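Local coordinates for G protein coupled receptor (Arabidopsis thaliana, PDB 3T33) that may play a role in abscisic acid signalling as a zinc-binding member of the LanC-like protein family, at residues Thr82-Ser94 / Asp103-Asp115. Residues are numbered along the deposited sequence; the frame is centred on the assembly and turned at random.
Sequences TGVLGTAYLLFKS and DLKLCLENVEACD
A88 and C107 have the closest CA atoms, 4.4 Å apart, of an antiparallel helical hairpin in which helix 84-98 packs on helix 101-118 after a short turn. The segment axes approach to 8.0 Å with 160° between their directions; a methyl group at A88 is compatible with so near a crossing, its CB resting 3.6 Å from N110 CB. Two knobs-into-holes placements interdigitate the helices. L91 enters the hole formed by D103, L106, C107 and N110, and its branches divide the work: CD1 meets L106 CD2 at 3.7 Å, while CD2 lies 3.4 Å from D103 OD1, above the plane of the carboxylate. In return, N110 fits among V84, T87, A88 and L91. The N110 and T87 side chains cross at about a right angle; CG of N110 is anti to its carbonyl carbon (chi1 -70°), which brings OD1 to 3.3 Å from T87 CG2. That oxygen is buried without a polar partner in the model, whereas T87 OG1 bonds to T67 of helix 45-69. Near the turn, S94 OG donates a hydrogen bond to D103 OD2, modelled at a very short 2.5 Å that calls for caution. The other carboxylate oxygen, OD1, forms a salt bridge with K60 NZ; the lysine would probably stabilise the acid's charge. F92 lies side by side with L104, whose CD1 comes to the ring edge near its plane. Toward the other end, C114 SG lies 3.7 Å from V84 CB. A88 and F92 also touch helix 130-144 (L136, V139), and L106 and N110 touch helix 45-69 (V64, W68). Such buried packing, remote from the zinc site, is consistent with the α/α-toroid of LanC-like proteins, which is built from helix pairs of this kind.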
ATOM      1  N   THR A  82       7.633 -10.330  -1.080  1.00 35.09           N
ATOM      2  CA  THR A  82       7.327 -11.734  -0.819  1.00 35.16           C
ATOM      3  C   THR A  82       8.218 -12.382   0.251  1.00 34.37           C
ATOM      4  O   THR A  82       7.942 -13.473   0.717  1.00 33.65           O
ATOM      5  CB  THR A  82       7.309 -12.602  -2.116  1.00 36.11           C
ATOM      6  OG1 THR A  82       8.485 -12.351  -2.916  1.00 36.28           O
ATOM      7  CG2 THR A  82       6.096 -12.287  -2.936  1.00 36.18           C
ATOM      8  N   GLY A  83       9.279 -11.719   0.652  1.00 34.23           N
ATOM      9  CA  GLY A  83      10.240 -12.376   1.531  1.00 33.17           C
ATOM     10  C   GLY A  83      10.061 -12.034   2.994  1.00 34.14           C
ATOM     11  O   GLY A  83       8.959 -11.579   3.453  1.00 34.80           O
ATOM     12  N   VAL A  84      11.149 -12.166   3.730  1.00 31.93           N
ATOM     13  CA  VAL A  84      11.056 -12.199   5.152  1.00 31.82           C
ATOM     14  C   VAL A  84      10.918 -10.795   5.746  1.00 30.97           C
ATOM     15  O   VAL A  84      10.422 -10.625   6.845  1.00 30.65           O
ATOM     16  CB  VAL A  84      12.241 -13.025   5.748  1.00 32.96           C
ATOM     17  CG1 VAL A  84      12.349 -12.807   7.255  1.00 30.03           C
ATOM     18  CG2 VAL A  84      12.035 -14.499   5.411  1.00 32.46           C
ATOM     19  N   LEU A  85      11.321  -9.791   4.982  1.00 28.78           N
ATOM     20  CA  LEU A  85      11.131  -8.436   5.406  1.00 28.66           C
ATOM     21  C   LEU A  85       9.618  -8.089   5.540  1.00 27.10           C
ATOM     22  O   LEU A  85       9.251  -7.294   6.397  1.00 27.80           O
ATOM     23  CB  LEU A  85      11.850  -7.437   4.468  1.00 28.18           C
ATOM     24  CG  LEU A  85      12.066  -6.100   5.202  1.00 28.07           C
ATOM     25  CD1 LEU A  85      13.196  -6.126   6.309  1.00 26.83           C
ATOM     26  CD2 LEU A  85      12.306  -4.944   4.251  1.00 26.73           C
ATOM     27  N   GLY A  86       8.780  -8.684   4.697  1.00 25.47           N
ATOM     28  CA  GLY A  86       7.315  -8.613   4.851  1.00 26.16           C
ATOM     29  C   GLY A  86       6.892  -9.001   6.253  1.00 25.98           C
ATOM     30  O   GLY A  86       6.070  -8.346   6.875  1.00 27.52           O
ATOM     31  N   THR A  87       7.529 -10.009   6.801  1.00 26.03           N
ATOM     32  CA  THR A  87       7.214 -10.459   8.147  1.00 26.28           C
ATOM     33  C   THR A  87       7.699  -9.475   9.178  1.00 27.19           C
ATOM     34  O   THR A  87       6.927  -9.126  10.089  1.00 28.26           O
ATOM     35  CB  THR A  87       7.825 -11.865   8.384  1.00 26.73           C
ATOM     36  OG1 THR A  87       7.200 -12.774   7.460  1.00 24.97           O
ATOM     37  CG2 THR A  87       7.613 -12.327   9.788  1.00 25.71           C
ATOM     38  N   ALA A  88       8.944  -8.987   9.036  1.00 25.21           N
ATOM     39  CA  ALA A  88       9.432  -7.981   9.929  1.00 24.25           C
ATOM     40  C   ALA A  88       8.511  -6.748   9.945  1.00 25.31           C
ATOM     41  O   ALA A  88       8.256  -6.134  10.996  1.00 26.73           O
ATOM     42  CB  ALA A  88      10.891  -7.546   9.512  1.00 23.58           C
ATOM     43  N   TYR A  89       8.047  -6.341   8.775  1.00 24.85           N
ATOM     44  CA  TYR A  89       7.211  -5.145   8.701  1.00 24.58           C
ATOM     45  C   TYR A  89       5.876  -5.350   9.379  1.00 23.62           C
ATOM     46  O   TYR A  89       5.360  -4.483  10.060  1.00 24.83           O
ATOM     47  CB  TYR A  89       7.059  -4.681   7.220  1.00 22.79           C
ATOM     48  CG  TYR A  89       6.749  -3.214   7.100  1.00 23.86           C
ATOM     49  CD1 TYR A  89       7.242  -2.268   8.001  1.00 20.18           C
ATOM     50  CD2 TYR A  89       5.862  -2.773   6.128  1.00 28.27           C
ATOM     51  CE1 TYR A  89       6.881  -0.900   7.885  1.00 19.74           C
ATOM     52  CE2 TYR A  89       5.515  -1.452   6.010  1.00 26.26           C
ATOM     53  CZ  TYR A  89       6.023  -0.514   6.857  1.00 26.64           C
ATOM     54  OH  TYR A  89       5.579   0.797   6.628  1.00 31.75           O
ATOM     55  N   LEU A  90       5.328  -6.522   9.208  1.00 24.77           N
ATOM     56  CA  LEU A  90       4.069  -6.868   9.878  1.00 26.29           C
ATOM     57  C   LEU A  90       4.264  -6.803  11.410  1.00 28.48           C
ATOM     58  O   LEU A  90       3.366  -6.357  12.159  1.00 29.73           O
ATOM     59  CB  LEU A  90       3.597  -8.239   9.408  1.00 23.00           C
ATOM     60  CG  LEU A  90       2.421  -8.804  10.270  1.00 28.44           C
ATOM     61  CD1 LEU A  90       1.162  -7.909  10.192  1.00 21.34           C
ATOM     62  CD2 LEU A  90       2.106 -10.277   9.849  1.00 20.19           C
ATOM     63  N   LEU A  91       5.452  -7.246  11.868  1.00 29.97           N
ATOM     64  CA  LEU A  91       5.820  -7.253  13.283  1.00 30.75           C
ATOM     65  C   LEU A  91       6.015  -5.867  13.784  1.00 31.28           C
ATOM     66  O   LEU A  91       5.625  -5.529  14.929  1.00 32.11           O
ATOM     67  CB  LEU A  91       7.091  -8.105  13.496  1.00 30.26           C
ATOM     68  CG  LEU A  91       6.743  -9.595  13.586  1.00 29.66           C
ATOM     69  CD1 LEU A  91       7.982 -10.394  13.391  1.00 27.33           C
ATOM     70  CD2 LEU A  91       6.157  -9.886  14.965  1.00 26.45           C
ATOM     71  N   PHE A  92       6.653  -5.054  12.945  1.00 31.94           N
ATOM     72  CA  PHE A  92       6.741  -3.613  13.216  1.00 32.12           C
ATOM     73  C   PHE A  92       5.328  -2.918  13.354  1.00 32.70           C
ATOM     74  O   PHE A  92       5.093  -2.162  14.282  1.00 33.54           O
ATOM     75  CB  PHE A  92       7.606  -2.901  12.155  1.00 31.14           C
ATOM     76  CG  PHE A  92       7.895  -1.469  12.498  1.00 31.34           C
ATOM     77  CD1 PHE A  92       8.715  -1.153  13.564  1.00 31.06           C
ATOM     78  CD2 PHE A  92       7.311  -0.438  11.793  1.00 32.53           C
ATOM     79  CE1 PHE A  92       8.944   0.181  13.938  1.00 28.92           C
ATOM     80  CE2 PHE A  92       7.533   0.910  12.169  1.00 33.55           C
ATOM     81  CZ  PHE A  92       8.379   1.197  13.246  1.00 29.71           C
ATOM     82  N   LYS A  93       4.428  -3.160  12.418  1.00 32.23           N
ATOM     83  CA  LYS A  93       3.087  -2.602  12.471  1.00 33.12           C
ATOM     84  C   LYS A  93       2.369  -3.068  13.761  1.00 33.82           C
ATOM     85  O   LYS A  93       1.625  -2.313  14.414  1.00 35.64           O
ATOM     86  CB  LYS A  93       2.318  -3.126  11.269  1.00 31.81           C
ATOM     87  CG  LYS A  93       0.869  -2.787  11.305  1.00 33.81           C
ATOM     88  CD  LYS A  93       0.535  -1.544  10.472  1.00 37.30           C
ATOM     89  CE  LYS A  93       0.353  -0.388  11.287  1.00 36.74           C
ATOM     90  NZ  LYS A  93       0.308   0.841  10.426  1.00 40.22           N
ATOM     91  N   SER A  94       2.609  -4.302  14.139  1.00 33.69           N
ATOM     92  CA  SER A  94       2.023  -4.844  15.344  1.00 33.90           C
ATOM     93  C   SER A  94       2.603  -4.205  16.575  1.00 33.82           C
ATOM     94  O   SER A  94       1.914  -3.947  17.561  1.00 32.38           O
ATOM     95  CB  SER A  94       2.292  -6.328  15.402  1.00 33.90           C
ATOM     96  OG  SER A  94       1.661  -6.855  16.540  1.00 35.33           O
ATOM     97  N   ASP A 103       7.495  -7.841  19.705  1.00 39.58           N
ATOM     98  CA  ASP A 103       7.211  -7.678  18.272  1.00 39.72           C
ATOM     99  C   ASP A 103       8.402  -6.898  17.630  1.00 38.15           C
ATOM    100  O   ASP A 103       8.845  -7.245  16.569  1.00 36.93           O
ATOM    101  CB  ASP A 103       5.882  -6.936  18.001  1.00 38.71           C
ATOM    102  CG  ASP A 103       4.634  -7.856  18.055  1.00 43.70           C
ATOM    103  OD1 ASP A 103       4.745  -9.097  17.998  1.00 47.51           O
ATOM    104  OD2 ASP A 103       3.499  -7.316  18.153  1.00 48.11           O
ATOM    105  N   LEU A 104       8.855  -5.828  18.278  1.00 37.74           N
ATOM    106  CA  LEU A 104       9.953  -5.013  17.770  1.00 37.38           C
ATOM    107  C   LEU A 104      11.272  -5.787  17.729  1.00 37.76           C
ATOM    108  O   LEU A 104      11.999  -5.718  16.752  1.00 39.28           O
ATOM    109  CB  LEU A 104      10.093  -3.779  18.625  1.00 36.97           C
ATOM    110  CG  LEU A 104      11.201  -2.761  18.320  1.00 36.77           C
ATOM    111  CD1 LEU A 104      10.983  -2.143  16.922  1.00 35.53           C
ATOM    112  CD2 LEU A 104      11.156  -1.708  19.373  1.00 32.84           C
ATOM    113  N   LYS A 105      11.556  -6.560  18.776  1.00 38.02           N
ATOM    114  CA  LYS A 105      12.771  -7.372  18.824  1.00 37.31           C
ATOM    115  C   LYS A 105      12.744  -8.392  17.730  1.00 35.43           C
ATOM    116  O   LYS A 105      13.736  -8.623  17.072  1.00 34.82           O
ATOM    117  CB  LYS A 105      12.960  -8.052  20.204  1.00 37.85           C
ATOM    118  CG  LYS A 105      13.853  -7.223  21.121  1.00 43.03           C
ATOM    119  CD  LYS A 105      13.516  -7.389  22.595  1.00 51.24           C
ATOM    120  CE  LYS A 105      13.772  -6.083  23.352  1.00 54.77           C
ATOM    121  NZ  LYS A 105      12.627  -5.734  24.321  1.00 61.36           N
ATOM    122  N   LEU A 106      11.614  -9.037  17.548  1.00 33.83           N
ATOM    123  CA  LEU A 106      11.595 -10.113  16.602  1.00 33.19           C
ATOM    124  C   LEU A 106      11.816  -9.481  15.216  1.00 32.89           C
ATOM    125  O   LEU A 106      12.574 -10.026  14.386  1.00 31.49           O
ATOM    126  CB  LEU A 106      10.269 -10.864  16.658  1.00 34.30           C
ATOM    127  CG  LEU A 106      10.317 -12.116  15.777  1.00 35.82           C
ATOM    128  CD1 LEU A 106      11.534 -12.977  16.227  1.00 35.79           C
ATOM    129  CD2 LEU A 106       9.009 -12.915  15.841  1.00 36.46           C
ATOM    130  N   CYS A 107      11.117  -8.351  14.998  1.00 32.37           N
ATOM    131  CA  CYS A 107      11.299  -7.476  13.848  1.00 32.94           C
ATOM    132  C   CYS A 107      12.771  -7.364  13.492  1.00 32.59           C
ATOM    133  O   CYS A 107      13.185  -7.771  12.414  1.00 32.75           O
ATOM    134  CB  CYS A 107      10.740  -6.060  14.131  1.00 33.47           C
ATOM    135  SG  CYS A 107      11.052  -4.909  12.700  1.00 33.26           S
ATOM    136  N   LEU A 108      13.546  -6.847  14.440  1.00 33.44           N
ATOM    137  CA  LEU A 108      14.976  -6.631  14.236  1.00 34.85           C
ATOM    138  C   LEU A 108      15.772  -7.882  13.968  1.00 35.66           C
ATOM    139  O   LEU A 108      16.752  -7.832  13.224  1.00 35.73           O
ATOM    140  CB  LEU A 108      15.590  -5.878  15.408  1.00 34.00           C
ATOM    141  CG  LEU A 108      15.237  -4.402  15.296  1.00 33.57           C
ATOM    142  CD1 LEU A 108      15.553  -3.733  16.599  1.00 32.37           C
ATOM    143  CD2 LEU A 108      15.963  -3.742  14.157  1.00 34.10           C
ATOM    144  N   GLU A 109      15.356  -8.990  14.563  1.00 35.79           N
ATOM    145  CA  GLU A 109      15.995 -10.243  14.240  1.00 38.24           C
ATOM    146  C   GLU A 109      15.710 -10.625  12.794  1.00 37.29           C
ATOM    147  O   GLU A 109      16.611 -11.114  12.109  1.00 35.39           O
ATOM    148  CB  GLU A 109      15.547 -11.384  15.152  1.00 39.07           C
ATOM    149  CG  GLU A 109      15.660 -11.088  16.580  1.00 44.31           C
ATOM    150  CD  GLU A 109      15.566 -12.340  17.431  1.00 53.78           C
ATOM    151  OE1 GLU A 109      15.278 -13.459  16.899  1.00 52.33           O
ATOM    152  OE2 GLU A 109      15.828 -12.180  18.652  1.00 58.09           O
ATOM    153  N   ASN A 110      14.459 -10.434  12.345  1.00 36.96           N
ATOM    154  CA  ASN A 110      14.138 -10.718  10.940  1.00 37.54           C
ATOM    155  C   ASN A 110      14.930  -9.827   9.976  1.00 37.24           C
ATOM    156  O   ASN A 110      15.331 -10.298   8.911  1.00 36.49           O
ATOM    157  CB  ASN A 110      12.668 -10.496  10.662  1.00 39.09           C
ATOM    158  CG  ASN A 110      11.762 -11.534  11.332  1.00 41.98           C
ATOM    159  OD1 ASN A 110      10.597 -11.622  10.983  1.00 45.31           O
ATOM    160  ND2 ASN A 110      12.287 -12.316  12.263  1.00 40.20           N
ATOM    161  N   VAL A 111      15.116  -8.546  10.352  1.00 36.58           N
ATOM    162  CA  VAL A 111      15.775  -7.532   9.499  1.00 35.96           C
ATOM    163  C   VAL A 111      17.241  -7.946   9.290  1.00 37.02           C
ATOM    164  O   VAL A 111      17.721  -8.079   8.139  1.00 36.47           O
ATOM    165  CB  VAL A 111      15.692  -6.105  10.097  1.00 35.19           C
ATOM    166  CG1 VAL A 111      16.391  -5.101   9.225  1.00 34.45           C
ATOM    167  CG2 VAL A 111      14.220  -5.646  10.212  1.00 32.66           C
ATOM    168  N   GLU A 112      17.921  -8.174  10.418  1.00 37.12           N
ATOM    169  CA  GLU A 112      19.288  -8.663  10.436  1.00 37.70           C
ATOM    170  C   GLU A 112      19.492  -9.878   9.534  1.00 36.68           C
ATOM    171  O   GLU A 112      20.419  -9.872   8.718  1.00 36.65           O
ATOM    172  CB  GLU A 112      19.698  -8.956  11.866  1.00 38.37           C
ATOM    173  CG  GLU A 112      20.984  -9.744  12.028  1.00 45.97           C
ATOM    174  CD  GLU A 112      21.470  -9.607  13.466  1.00 57.39           C
ATOM    175  OE1 GLU A 112      21.110 -10.487  14.321  1.00 60.77           O
ATOM    176  OE2 GLU A 112      22.142  -8.571  13.755  1.00 58.71           O
ATOM    177  N   ALA A 113      18.647 -10.905   9.652  1.00 35.26           N
ATOM    178  CA  ALA A 113      18.697 -12.018   8.682  1.00 35.84           C
ATOM    179  C   ALA A 113      18.479 -11.581   7.226  1.00 36.24           C
ATOM    180  O   ALA A 113      19.032 -12.165   6.308  1.00 37.75           O
ATOM    181  CB  ALA A 113      17.741 -13.126   9.036  1.00 33.51           C
ATOM    182  N   CYS A 114      17.679 -10.550   7.003  1.00 36.22           N
ATOM    183  CA  CYS A 114      17.383 -10.145   5.654  1.00 35.62           C
ATOM    184  C   CYS A 114      18.607  -9.428   5.105  1.00 36.06           C
ATOM    185  O   CYS A 114      18.893  -9.508   3.914  1.00 35.87           O
ATOM    186  CB  CYS A 114      16.153  -9.225   5.658  1.00 35.88           C
ATOM    187  SG  CYS A 114      14.548 -10.142   5.793  1.00 33.92           S
ATOM    188  N   ASP A 115      19.293  -8.709   5.991  1.00 36.27           N
ATOM    189  CA  ASP A 115      20.471  -7.978   5.649  1.00 38.38           C
ATOM    190  C   ASP A 115      21.574  -8.908   5.124  1.00 38.75           C
ATOM    191  O   ASP A 115      22.043  -8.738   3.989  1.00 37.59           O
ATOM    192  CB  ASP A 115      20.946  -7.219   6.855  1.00 38.29           C
ATOM    193  CG  ASP A 115      22.111  -6.290   6.542  1.00 42.71           C
ATOM    194  OD1 ASP A 115      22.265  -5.811   5.392  1.00 44.84           O
ATOM    195  OD2 ASP A 115      22.884  -6.030   7.487  1.00 47.49           O
TER